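Local coordinates for protein L-asparagine oxygenase (Streptomyces coelicolor, PDB 2OG5) that hydroxylates free L-asparagine at its beta carbon, using iron(II), 2-oxoglutarate and dioxygen, to supply (2S,3S)-3-hydroxyasparagine for the calcium-dependent lipopeptide antibiotic, at residues A[50-55]-A[133-138]. Numbering follows the deposited sequence.
Sequences EIAWKL and LLMTAC
Met135 is the one knob that 133-138 pushes into 50-55, and the hollow it fills lies between Ile51, Ala52 and Leu55, the i, i+1 and i+4 positions of one helical face. The Met135 chain runs out extended, then bends at chi3 (-68°), which turns the methyl aside and lays it on the short residue of the trio. Ala52 is the floor: CE rests 3.9 Å from Ala52 CA and 4.0 Å from Ala52 CB. Ile51 is an end wall, its branch methyl CG2 standing end-on beyond Met135 SD at 3.7 Å. Leu55 is a side wall: CD2 lies alongside the CG-SD bond, 3.6 Å from Met135 CG and 3.9 Å from SD. With CG anti to its backbone N (chi1 179°), the tip of Leu55 abuts the side of the methionine chain. The long reach of Met135 spans two helices whose local axes stay 11.4 Å apart and run at 109° to each other; even the nearest CA atoms, of Ala52 and Met135, are 8.4 Å apart. Ala75 of helix 66-76 touches both Ile51 and Met135, and Ala131, one turn before Met135, packs on Ala52 and Leu55. The other side of helix 128-140 lies on strand 326-333, where Leu133 and Leu134 meet Thr330. Both helices thus pack outside the jelly-roll core of this iron(II)/2-oxoglutarate oxygenase, away from the metal and substrate sites, with helix 128-140 layered between sheet and helix 42-58. Met135 SD has a polar partner outside the two segments; between them, carbon and thioether meet carbon, so shape complementarity and exclusion of water probably hold them together.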
# COMPACT_ATOMS: atom_id res chain seq x y z
N GLU A 50 -19.29 5.09 -13.69
CA GLU A 50 -20.16 4.18 -14.45
C GLU A 50 -19.57 2.78 -14.51
O GLU A 50 -20.26 1.79 -14.29
CB GLU A 50 -20.39 4.70 -15.87
CG GLU A 50 -21.34 3.86 -16.73
CD GLU A 50 -21.49 4.38 -18.16
OE1 GLU A 50 -20.67 5.23 -18.60
OE2 GLU A 50 -22.44 3.93 -18.86
N ILE A 51 -18.28 2.71 -14.83
CA ILE A 51 -17.58 1.43 -14.95
C ILE A 51 -17.54 0.70 -13.61
O ILE A 51 -17.80 -0.50 -13.54
CB ILE A 51 -16.14 1.64 -15.48
CG1 ILE A 51 -16.15 2.17 -16.92
CG2 ILE A 51 -15.37 0.32 -15.45
CD1 ILE A 51 -14.83 2.82 -17.33
N ALA A 52 -17.22 1.42 -12.54
CA ALA A 52 -17.13 0.84 -11.20
C ALA A 52 -18.48 0.32 -10.72
O ALA A 52 -18.56 -0.77 -10.17
CB ALA A 52 -16.57 1.85 -10.22
N TRP A 53 -19.54 1.09 -10.95
CA TRP A 53 -20.88 0.65 -10.54
C TRP A 53 -21.33 -0.58 -11.31
O TRP A 53 -21.93 -1.49 -10.73
CB TRP A 53 -21.91 1.78 -10.68
CG TRP A 53 -21.97 2.65 -9.48
CD1 TRP A 53 -21.60 3.96 -9.39
CD2 TRP A 53 -22.44 2.27 -8.17
NE1 TRP A 53 -21.80 4.42 -8.11
CE2 TRP A 53 -22.31 3.41 -7.34
CE3 TRP A 53 -22.94 1.08 -7.63
CZ2 TRP A 53 -22.67 3.39 -5.99
CZ3 TRP A 53 -23.30 1.07 -6.28
CH2 TRP A 53 -23.16 2.21 -5.48
N LYS A 54 -21.06 -0.62 -12.61
CA LYS A 54 -21.40 -1.78 -13.43
C LYS A 54 -20.68 -3.03 -12.93
O LYS A 54 -21.28 -4.10 -12.82
CB LYS A 54 -21.06 -1.51 -14.90
CG LYS A 54 -21.48 -2.61 -15.87
CD LYS A 54 -21.22 -2.18 -17.30
CE LYS A 54 -21.32 -3.35 -18.28
NZ LYS A 54 -20.39 -3.20 -19.45
N LEU A 55 -19.39 -2.91 -12.64
CA LEU A 55 -18.63 -4.03 -12.09
C LEU A 55 -19.19 -4.47 -10.74
O LEU A 55 -19.45 -5.65 -10.52
CB LEU A 55 -17.16 -3.64 -11.94
CG LEU A 55 -16.21 -4.68 -11.35
CD1 LEU A 55 -16.15 -5.95 -12.18
CD2 LEU A 55 -14.83 -4.05 -11.24
N LEU A 133 -10.31 -0.50 -6.56
CA LEU A 133 -9.01 -1.05 -6.20
C LEU A 133 -8.60 -2.21 -7.10
O LEU A 133 -7.45 -2.28 -7.52
CB LEU A 133 -8.98 -1.48 -4.74
CG LEU A 133 -8.84 -0.33 -3.74
CD1 LEU A 133 -9.26 -0.81 -2.34
CD2 LEU A 133 -7.41 0.23 -3.70
N LEU A 134 -9.51 -3.15 -7.37
CA LEU A 134 -9.10 -4.33 -8.11
C LEU A 134 -8.91 -4.01 -9.60
O LEU A 134 -8.04 -4.60 -10.26
CB LEU A 134 -10.05 -5.51 -7.87
CG LEU A 134 -10.03 -6.06 -6.42
CD1 LEU A 134 -10.90 -7.30 -6.26
CD2 LEU A 134 -8.61 -6.37 -5.96
N MET A 135 -9.68 -3.07 -10.14
CA MET A 135 -9.44 -2.61 -11.52
C MET A 135 -8.05 -2.00 -11.62
O MET A 135 -7.27 -2.37 -12.50
CB MET A 135 -10.50 -1.60 -11.98
CG MET A 135 -11.85 -2.22 -12.26
SD MET A 135 -13.05 -1.08 -13.00
CE MET A 135 -13.34 0.07 -11.64
N THR A 136 -7.70 -1.11 -10.70
CA THR A 136 -6.39 -0.45 -10.75
C THR A 136 -5.26 -1.46 -10.56
O THR A 136 -4.23 -1.37 -11.23
CB THR A 136 -6.27 0.66 -9.71
OG1 THR A 136 -7.39 1.55 -9.84
CG2 THR A 136 -4.97 1.44 -9.90
N ALA A 137 -5.45 -2.43 -9.67
CA ALA A 137 -4.44 -3.47 -9.46
C ALA A 137 -4.16 -4.23 -10.74
O ALA A 137 -3.02 -4.52 -11.07
CB ALA A 137 -4.89 -4.44 -8.36
N CYS A 138 -5.23 -4.55 -11.48
CA CYS A 138 -5.08 -5.26 -12.75
C CYS A 138 -4.44 -4.41 -13.85
O CYS A 138 -3.89 -4.95 -14.82
CB CYS A 138 -6.43 -5.80 -13.22
SG CYS A 138 -7.06 -7.16 -12.25